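Local atomic coordinates of gamma-D-glutamyl-L-lysine dipeptidyl-peptidase (Bacillus cereus ATCC 10987, PDB entry 3H41), a protein that probably acts as a cysteine peptidase of cell-wall degradation, cutting gamma-D-glutamyl-L-lysine bonds in murein peptides to release L-Ala-D-Glu. Residues Thr71-Lys76 against Lys81-Gly86; Ala127-Asn132 against Val160-Gly165; Glu117-Val122 against Asn182-Pro187. All coordinates share one frame; numbering follows the deposited sequence.

Interaction 1: residues Thr71-Lys76 against Lys81-Gly86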
loop_
_atom_site.group_PDB
_atom_site.type_symbol
_atom_site.label_atom_id
_atom_site.label_comp_id
_atom_site.label_asym_id
_atom_site.label_seq_id
_atom_site.Cartn_x
_atom_site.Cartn_y
_atom_site.Cartn_z
ATOM N N THR A 71 -2.188 16.211 -1.738
ATOM C CA THR A 71 -2.021 17.637 -2.007
ATOM C C THR A 71 -1.294 17.803 -3.347
ATOM O O THR A 71 -0.190 17.282 -3.504
ATOM C CB THR A 71 -1.211 18.335 -0.888
ATOM O OG1 THR A 71 -1.846 18.108 0.385
ATOM C CG2 THR A 71 -1.011 19.909 -1.205
ATOM N N VAL A 72 -1.909 18.502 -4.298
ATOM C CA VAL A 72 -1.286 18.757 -5.597
ATOM C C VAL A 72 -0.359 19.961 -5.440
ATOM O O VAL A 72 -0.811 21.051 -5.027
ATOM C CB VAL A 72 -2.312 18.950 -6.741
ATOM C CG1 VAL A 72 -1.612 19.083 -8.088
ATOM C CG2 VAL A 72 -3.334 17.812 -6.775
ATOM N N VAL A 73 0.931 19.755 -5.724
ATOM C CA VAL A 73 1.952 20.802 -5.540
ATOM C C VAL A 73 2.636 21.344 -6.812
ATOM O O VAL A 73 3.265 22.404 -6.764
ATOM C CB VAL A 73 3.042 20.344 -4.529
ATOM C CG1 VAL A 73 2.419 20.073 -3.120
ATOM C CG2 VAL A 73 3.809 19.137 -5.047
ATOM N N ASP A 74 2.538 20.637 -7.939
ATOM C CA ASP A 74 3.175 21.087 -9.188
ATOM C C ASP A 74 2.470 20.400 -10.322
ATOM O O ASP A 74 1.761 19.403 -10.089
ATOM C CB ASP A 74 4.673 20.740 -9.197
ATOM C CG ASP A 74 5.506 21.640 -10.131
ATOM O OD1 ASP A 74 4.941 22.423 -10.932
ATOM O OD2 ASP A 74 6.745 21.547 -10.049
ATOM N N LYS A 75 2.618 20.939 -11.533
ATOM C CA LYS A 75 2.005 20.380 -12.733
ATOM C C LYS A 75 2.923 20.622 -13.917
ATOM O O LYS A 75 3.367 21.745 -14.127
ATOM C CB LYS A 75 0.628 20.999 -13.032
ATOM C CG LYS A 75 0.019 20.586 -14.374
ATOM C CD LYS A 75 -1.460 20.982 -14.485
ATOM C CE LYS A 75 -2.001 20.789 -15.891
ATOM N NZ LYS A 75 -3.486 20.666 -15.891
ATOM N N LYS A 76 3.252 19.563 -14.644
ATOM C CA LYS A 76 4.035 19.660 -15.862
ATOM C C LYS A 76 3.304 18.871 -16.935
ATOM O O LYS A 76 3.253 17.638 -16.899
ATOM C CB LYS A 76 5.429 19.085 -15.684
ATOM C CG LYS A 76 6.272 19.661 -14.570
ATOM C CD LYS A 76 6.966 20.933 -14.958
ATOM C CE LYS A 76 8.111 21.263 -13.996
ATOM N NZ LYS A 76 8.072 22.713 -13.670
ATOM N N LYS A 81 2.648 16.666 -9.575
ATOM C CA LYS A 81 3.401 16.234 -8.441
ATOM C C LYS A 81 2.457 16.387 -7.266
ATOM O O LYS A 81 1.745 17.401 -7.186
ATOM C CB LYS A 81 4.673 17.059 -8.264
ATOM C CG LYS A 81 5.609 16.454 -7.221
ATOM C CD LYS A 81 6.846 17.292 -6.983
ATOM C CE LYS A 81 7.668 16.643 -5.887
ATOM N NZ LYS A 81 8.852 17.462 -5.554
ATOM N N VAL A 82 2.400 15.345 -6.425
ATOM C CA VAL A 82 1.454 15.249 -5.302
ATOM C C VAL A 82 2.174 14.797 -4.053
ATOM O O VAL A 82 3.270 14.233 -4.125
ATOM C CB VAL A 82 0.226 14.329 -5.629
ATOM C CG1 VAL A 82 -0.417 14.723 -6.937
ATOM C CG2 VAL A 82 0.600 12.835 -5.703
ATOM N N LEU A 83 1.608 15.139 -2.905
ATOM C CA LEU A 83 2.024 14.587 -1.630
ATOM C C LEU A 83 0.896 13.682 -1.110
ATOM O O LEU A 83 -0.234 14.144 -0.877
ATOM C CB LEU A 83 2.323 15.699 -0.602
ATOM C CG LEU A 83 3.263 16.794 -1.109
ATOM C CD1 LEU A 83 3.444 17.891 -0.021
ATOM C CD2 LEU A 83 4.608 16.190 -1.545
ATOM N N VAL A 84 1.212 12.403 -0.916
ATOM C CA VAL A 84 0.232 11.423 -0.490
ATOM C C VAL A 84 0.067 11.452 1.011
ATOM O O VAL A 84 0.989 11.152 1.783
ATOM C CB VAL A 84 0.607 9.978 -0.946
ATOM C CG1 VAL A 84 -0.494 8.960 -0.474
ATOM C CG2 VAL A 84 0.842 9.904 -2.506
ATOM N N HIS A 85 -1.123 11.817 1.448
ATOM C CA HIS A 85 -1.377 11.913 2.875
ATOM C C HIS A 85 -1.430 10.479 3.408
ATOM O O HIS A 85 -1.947 9.560 2.742
ATOM C CB HIS A 85 -2.738 12.571 3.145
ATOM C CG HIS A 85 -2.858 13.993 2.666
ATOM N ND1 HIS A 85 -3.889 14.824 3.067
ATOM C CD2 HIS A 85 -2.084 14.732 1.841
ATOM C CE1 HIS A 85 -3.737 16.012 2.506
ATOM N NE2 HIS A 85 -2.662 15.978 1.739
ATOM N N GLY A 86 -0.893 10.299 4.601
ATOM C CA GLY A 86 -0.993 9.021 5.290
ATOM C C GLY A 86 0.138 8.066 4.999
ATOM O O GLY A 86 0.106 6.924 5.451
#
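Thr71-Asp74 and Lys81-Leu83 pair as the two arms of an antiparallel beta hairpin with a classic bulge, inside the SH3-type domain that supplies Glu61 and Tyr96 to substrate binding. Backbone bonds do most of the joining. Thr71 and Leu83 exchange two, Thr71 N to Leu83 O at 3.0 Å and Leu83 N to Thr71 O at 2.9 Å. At the bulge, Val73 and Asp74 together face Lys81: Lys81 O takes a good bond from Val73 N (2.9 Å) and a weak one from Asp74 N (3.4 Å). Lys81 N then returns to Asp74 O, standing well above that carbonyl's plane.

Apolar contact sits mostly around Val73. Its CG1 lies 3.9 Å from Leu83 CD1, the two side chains roughly perpendicular, while its CG2 packs against the aliphatic chain of Lys81. Val82 and Val72 point to the face opposite Thr71 and Leu83, with only a loose touch between them.

One side-chain bond extends the pairing past the strand end. With CG swung anti to its carbonyl carbon (chi1 -63°), His85 reaches back to Thr71, which Glu94 also binds; His85 NE2 donates to Thr71 OG1 at 2.7 Å, 1° from the ring plane.

Interaction 2: residues Ala127-Asn132 against Val160-Gly165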
loop_
_atom_site.group_PDB
_atom_site.type_symbol
_atom_site.label_atom_id
_atom_site.label_comp_id
_atom_site.label_asym_id
_atom_site.label_seq_id
_atom_site.Cartn_x
_atom_site.Cartn_y
_atom_site.Cartn_z
ATOM N N ALA A 127 -10.851 -7.015 -4.124
ATOM C CA ALA A 127 -12.290 -7.330 -4.177
ATOM C C ALA A 127 -12.906 -6.552 -5.299
ATOM O O ALA A 127 -12.345 -5.530 -5.693
ATOM C CB ALA A 127 -12.970 -6.921 -2.844
ATOM N N ILE A 128 -14.078 -6.989 -5.774
ATOM C CA ILE A 128 -14.844 -6.256 -6.805
ATOM C C ILE A 128 -15.911 -5.328 -6.181
ATOM O O ILE A 128 -16.727 -5.747 -5.365
ATOM C CB ILE A 128 -15.477 -7.211 -7.858
ATOM C CG1 ILE A 128 -14.421 -8.181 -8.409
ATOM C CG2 ILE A 128 -16.201 -6.392 -9.080
ATOM C CD1 ILE A 128 -13.198 -7.510 -9.057
ATOM N N LEU A 129 -15.847 -4.052 -6.571
ATOM C CA LEU A 129 -16.902 -3.060 -6.300
ATOM C C LEU A 129 -17.778 -2.961 -7.524
ATOM O O LEU A 129 -17.246 -2.894 -8.649
ATOM C CB LEU A 129 -16.291 -1.676 -6.057
ATOM C CG LEU A 129 -15.720 -1.359 -4.706
ATOM C CD1 LEU A 129 -15.166 0.036 -4.723
ATOM C CD2 LEU A 129 -16.817 -1.480 -3.693
ATOM N N TYR A 130 -19.098 -2.922 -7.319
ATOM C CA TYR A 130 -20.091 -2.800 -8.405
ATOM C C TYR A 130 -20.715 -1.427 -8.349
ATOM O O TYR A 130 -21.296 -1.069 -7.338
ATOM C CB TYR A 130 -21.205 -3.864 -8.293
ATOM C CG TYR A 130 -20.592 -5.251 -8.223
ATOM C CD1 TYR A 130 -20.157 -5.896 -9.384
ATOM C CD2 TYR A 130 -20.383 -5.878 -7.011
ATOM C CE1 TYR A 130 -19.557 -7.136 -9.327
ATOM C CE2 TYR A 130 -19.741 -7.128 -6.947
ATOM C CZ TYR A 130 -19.342 -7.742 -8.121
ATOM O OH TYR A 130 -18.722 -8.965 -8.125
ATOM N N ILE A 131 -20.571 -0.657 -9.417
ATOM C CA ILE A 131 -21.081 0.718 -9.447
ATOM C C ILE A 131 -22.575 0.584 -9.749
ATOM O O ILE A 131 -22.976 -0.087 -10.701
ATOM C CB ILE A 131 -20.366 1.599 -10.473
ATOM C CG1 ILE A 131 -18.832 1.542 -10.254
ATOM C CG2 ILE A 131 -20.848 3.092 -10.389
ATOM C CD1 ILE A 131 -18.021 2.614 -11.060
ATOM N N ASN A 132 -23.381 1.187 -8.869
ATOM C CA ASN A 132 -24.822 1.113 -8.932
ATOM C C ASN A 132 -25.443 2.345 -8.270
ATOM O O ASN A 132 -25.371 2.505 -7.047
ATOM C CB ASN A 132 -25.341 -0.177 -8.276
ATOM C CG ASN A 132 -26.760 -0.467 -8.648
ATOM O OD1 ASN A 132 -27.582 0.450 -8.730
ATOM N ND2 ASN A 132 -27.063 -1.736 -8.929
ATOM N N VAL A 160 -21.139 2.080 -0.675
ATOM C CA VAL A 160 -20.149 3.085 -0.405
ATOM C C VAL A 160 -20.138 4.179 -1.472
ATOM O O VAL A 160 -20.639 3.998 -2.585
ATOM C CB VAL A 160 -18.717 2.434 -0.342
ATOM C CG1 VAL A 160 -18.655 1.409 0.775
ATOM C CG2 VAL A 160 -18.379 1.800 -1.719
ATOM N N LEU A 161 -19.506 5.287 -1.151
ATOM C CA LEU A 161 -19.330 6.401 -2.074
ATOM C C LEU A 161 -17.902 6.399 -2.679
ATOM O O LEU A 161 -16.924 6.304 -1.952
ATOM C CB LEU A 161 -19.543 7.726 -1.328
ATOM C CG LEU A 161 -19.571 8.979 -2.212
ATOM C CD1 LEU A 161 -20.806 9.004 -3.126
ATOM C CD2 LEU A 161 -19.486 10.243 -1.366
ATOM N N LEU A 162 -17.828 6.447 -3.993
ATOM C CA LEU A 162 -16.565 6.539 -4.743
ATOM C C LEU A 162 -16.048 7.995 -4.815
ATOM O O LEU A 162 -16.817 8.949 -4.712
ATOM C CB LEU A 162 -16.751 6.013 -6.164
ATOM C CG LEU A 162 -17.197 4.565 -6.197
ATOM C CD1 LEU A 162 -17.354 4.128 -7.638
ATOM C CD2 LEU A 162 -16.206 3.696 -5.423
ATOM N N PRO A 163 -14.736 8.169 -5.005
ATOM C CA PRO A 163 -14.172 9.528 -5.018
ATOM C C PRO A 163 -14.727 10.421 -6.141
ATOM O O PRO A 163 -14.651 11.644 -6.047
ATOM C CB PRO A 163 -12.653 9.297 -5.194
ATOM C CG PRO A 163 -12.421 7.876 -5.217
ATOM C CD PRO A 163 -13.696 7.129 -4.952
ATOM N N ASN A 164 -15.256 9.819 -7.200
ATOM C CA ASN A 164 -15.870 10.600 -8.248
ATOM C C ASN A 164 -17.335 10.960 -7.961
ATOM O O ASN A 164 -17.989 11.569 -8.809
ATOM C CB ASN A 164 -15.734 9.918 -9.597
ATOM C CG ASN A 164 -16.590 8.675 -9.727
ATOM O OD1 ASN A 164 -17.202 8.221 -8.759
ATOM N ND2 ASN A 164 -16.648 8.129 -10.931
ATOM N N GLY A 165 -17.832 10.607 -6.782
ATOM C CA GLY A 165 -19.255 10.849 -6.431
ATOM C C GLY A 165 -20.251 9.774 -6.835
ATOM O O GLY A 165 -21.436 9.875 -6.476
#
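Leu129 and Ile131 meet Val160 and Leu162 without any flat group between them: neither a ring face nor an amide edge enters this contact. Tyr130, with the one aromatic ring in the two segments, starts away from 160-165, and its ring meets that of Trp169, the planes inclined at about 35°. Tyr130 and Leu129 leave opposite sides of strand 126-131, as neighbours in a beta strand do; the strand is part of the second SH3-type domain of the protein. Strand 126-131 and strand 157-161 are not direct neighbours; strand 167-171 runs between them in the sheet, so the two segments meet through side chains alone, with no hydrogen bond across.

The side chains meet by their methyl groups. Leu162 carries the contact with both branches, one for each partner. Its CD2 lies 3.9 Å from Leu129 CD1, the two leucines lying alongside but running opposite ways. The remaining methyl of Leu129 turns to the strand end, where Leu129 CD2 is 4.1 Å from Val160 CG2; that valine methyl sits between its own backbone N and carbonyl carbon (chi1 -61°), and the valine stands nearly square to the leucine. Leu148 and Leu170 also touch both Leu129 and Val160, extending this buried hydrophobic cluster.

Beyond Leu162 the chain folds over in a type I beta turn closed by Gly165 N to Leu162 O at 2.8 Å. Gly165 has a positive phi (87°), a conformation well suited to glycine. Ile131 completes the contact from the last residue of strand 126-131: its CG1 is anti to the carbonyl carbon, the chain continues extended, and the terminal Ile131 CD1 comes 3.8 Å from Leu162 CD1.

Interaction 3: residues Glu117-Val122 against Asn182-Pro187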
loop_
_atom_site.group_PDB
_atom_site.type_symbol
_atom_site.label_atom_id
_atom_site.label_comp_id
_atom_site.label_asym_id
_atom_site.label_seq_id
_atom_site.Cartn_x
_atom_site.Cartn_y
_atom_site.Cartn_z
ATOM N N GLU A 117 -16.229 10.485 7.856
ATOM C CA GLU A 117 -17.366 9.668 8.271
ATOM C C GLU A 117 -16.945 8.204 8.357
ATOM O O GLU A 117 -15.855 7.849 7.875
ATOM C CB GLU A 117 -18.565 9.880 7.303
ATOM C CG GLU A 117 -19.246 11.260 7.479
ATOM C CD GLU A 117 -20.538 11.497 6.631
ATOM O OE1 GLU A 117 -21.046 10.547 5.944
ATOM O OE2 GLU A 117 -21.053 12.660 6.686
ATOM N N PRO A 118 -17.776 7.343 8.993
ATOM C CA PRO A 118 -17.494 5.915 9.014
ATOM C C PRO A 118 -17.293 5.352 7.600
ATOM O O PRO A 118 -17.896 5.845 6.638
ATOM C CB PRO A 118 -18.718 5.309 9.705
ATOM C CG PRO A 118 -19.205 6.453 10.631
ATOM C CD PRO A 118 -18.966 7.684 9.789
ATOM N N PHE A 119 -16.415 4.363 7.489
ATOM C CA PHE A 119 -15.967 3.862 6.191
ATOM C C PHE A 119 -15.891 2.351 6.186
ATOM O O PHE A 119 -15.831 1.702 7.228
ATOM C CB PHE A 119 -14.643 4.477 5.759
ATOM C CG PHE A 119 -13.471 4.202 6.685
ATOM C CD1 PHE A 119 -12.863 2.948 6.743
ATOM C CD2 PHE A 119 -12.902 5.239 7.422
ATOM C CE1 PHE A 119 -11.791 2.711 7.578
ATOM C CE2 PHE A 119 -11.816 5.011 8.274
ATOM C CZ PHE A 119 -11.269 3.738 8.366
ATOM N N VAL A 120 -15.886 1.804 4.972
ATOM C CA VAL A 120 -15.671 0.408 4.739
ATOM C C VAL A 120 -14.221 0.256 4.335
ATOM O O VAL A 120 -13.724 1.017 3.491
ATOM C CB VAL A 120 -16.574 -0.126 3.588
ATOM C CG1 VAL A 120 -16.229 -1.602 3.265
ATOM C CG2 VAL A 120 -18.063 0.013 3.967
ATOM N N LEU A 121 -13.536 -0.675 4.981
ATOM C CA LEU A 121 -12.145 -0.995 4.670
ATOM C C LEU A 121 -12.168 -2.345 3.955
ATOM O O LEU A 121 -12.777 -3.299 4.431
ATOM C CB LEU A 121 -11.296 -1.066 5.935
ATOM C CG LEU A 121 -9.784 -1.225 5.612
ATOM C CD1 LEU A 121 -8.931 -0.193 6.239
ATOM C CD2 LEU A 121 -9.380 -2.612 6.088
ATOM N N VAL A 122 -11.554 -2.420 2.785
ATOM C CA VAL A 122 -11.570 -3.632 2.018
ATOM C C VAL A 122 -10.563 -4.597 2.691
ATOM O O VAL A 122 -9.415 -4.223 2.901
ATOM C CB VAL A 122 -11.164 -3.346 0.572
ATOM C CG1 VAL A 122 -11.012 -4.636 -0.214
ATOM C CG2 VAL A 122 -12.170 -2.450 -0.077
ATOM N N ASN A 182 -8.515 5.938 13.598
ATOM C CA ASN A 182 -8.282 5.958 15.033
ATOM C C ASN A 182 -9.134 4.964 15.779
ATOM O O ASN A 182 -8.800 4.602 16.904
ATOM C CB ASN A 182 -8.546 7.351 15.572
ATOM C CG ASN A 182 -7.892 8.436 14.725
ATOM O OD1 ASN A 182 -8.308 8.698 13.576
ATOM N ND2 ASN A 182 -6.864 9.079 15.287
ATOM N N ASP A 183 -10.238 4.525 15.177
ATOM C CA ASP A 183 -11.107 3.553 15.839
ATOM C C ASP A 183 -10.998 2.117 15.343
ATOM O O ASP A 183 -11.830 1.275 15.701
ATOM C CB ASP A 183 -12.548 4.017 15.760
ATOM C CG ASP A 183 -12.766 5.279 16.533
ATOM O OD1 ASP A 183 -12.383 5.293 17.719
ATOM O OD2 ASP A 183 -13.252 6.261 15.932
ATOM N N ILE A 184 -9.983 1.832 14.530
ATOM C CA ILE A 184 -9.709 0.459 14.167
ATOM C C ILE A 184 -9.129 -0.147 15.428
ATOM O O ILE A 184 -8.278 0.439 16.043
ATOM C CB ILE A 184 -8.751 0.323 12.963
ATOM C CG1 ILE A 184 -9.402 0.908 11.715
ATOM C CG2 ILE A 184 -8.372 -1.156 12.761
ATOM C CD1 ILE A 184 -8.420 1.066 10.524
ATOM N N PRO A 185 -9.640 -1.292 15.850
ATOM C CA PRO A 185 -9.113 -1.848 17.084
ATOM C C PRO A 185 -7.639 -2.157 17.008
ATOM O O PRO A 185 -7.108 -2.486 15.916
ATOM C CB PRO A 185 -9.904 -3.114 17.236
ATOM C CG PRO A 185 -11.208 -2.837 16.491
ATOM C CD PRO A 185 -10.773 -2.073 15.331
ATOM N N THR A 186 -6.983 -2.099 18.162
ATOM C CA THR A 186 -5.571 -2.475 18.257
ATOM C C THR A 186 -5.364 -3.938 17.963
ATOM O O THR A 186 -6.005 -4.789 18.567
ATOM C CB THR A 186 -4.997 -2.159 19.646
ATOM O OG1 THR A 186 -5.126 -0.760 19.857
ATOM C CG2 THR A 186 -3.492 -2.487 19.706
ATOM N N PRO A 187 -4.489 -4.251 16.997
ATOM C CA PRO A 187 -4.361 -5.662 16.602
ATOM C C PRO A 187 -3.531 -6.467 17.589
ATOM O O PRO A 187 -2.643 -5.946 18.198
ATOM C CB PRO A 187 -3.609 -5.591 15.242
ATOM C CG PRO A 187 -2.810 -4.310 15.351
ATOM C CD PRO A 187 -3.700 -3.343 16.141
#
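Ile184 reaches from the loop 182-187 to Phe119 and Leu121 on strand 119-122, joining the sheet of the second SH3-type domain to the connection that runs on toward helix 189-197 of the NlpC/P60 domain. The side chain starts toward the strand, but Ile184 CB is still 6.3 Å from Phe119 CZ. There it forks. CG2 turns off without meeting the strand, whereas CG1, anti to the carbonyl carbon (chi1 -64°), continues inward and comes within 4.8 Å of Phe119 CZ. The chain stays extended past CG1 (chi2 169°), and this carries CD1 forward to the strand's side chains.

The tip makes both contacts. Ile184 CD1 lies 4.5 Å from Phe119 CZ, at the edge of the ring and near its plane, so this is no CH-pi contact over a face. The same methyl, Ile184 CD1, is also 4.5 Å from Leu121 CD1. Tyr178 on the adjoining strand 175-178 touches all three side chains and makes the group a four-residue hydrophobic cluster.

With 73 Å² buried and no hydrogen bond across, the contact rests on loose dispersion and hydrophobic burial, which are weakly directional and probably fix the loop's position less strictly than backbone pairing would.

Interactions 2 and 3 share one sheet: strands 119-122 and 126-131 follow each other in the chain, and the two contacts touch where Val160 CG1 packs 3.5 Å from Val120 CG2. Both are buried and wholly apolar, but interaction 2 is part of the interior of the second SH3-type domain, while interaction 3 attaches that domain to the loop leading into the catalytic one. Interaction 1 stands apart in the first SH3-type domain, its centre about 24 Å from that of interaction 2 and about 25 Å from that of interaction 3. Only partly buried, it joins neighbouring strands, so backbone hydrogen bonds dominate there, whereas side-chain methyls do the work in the other two.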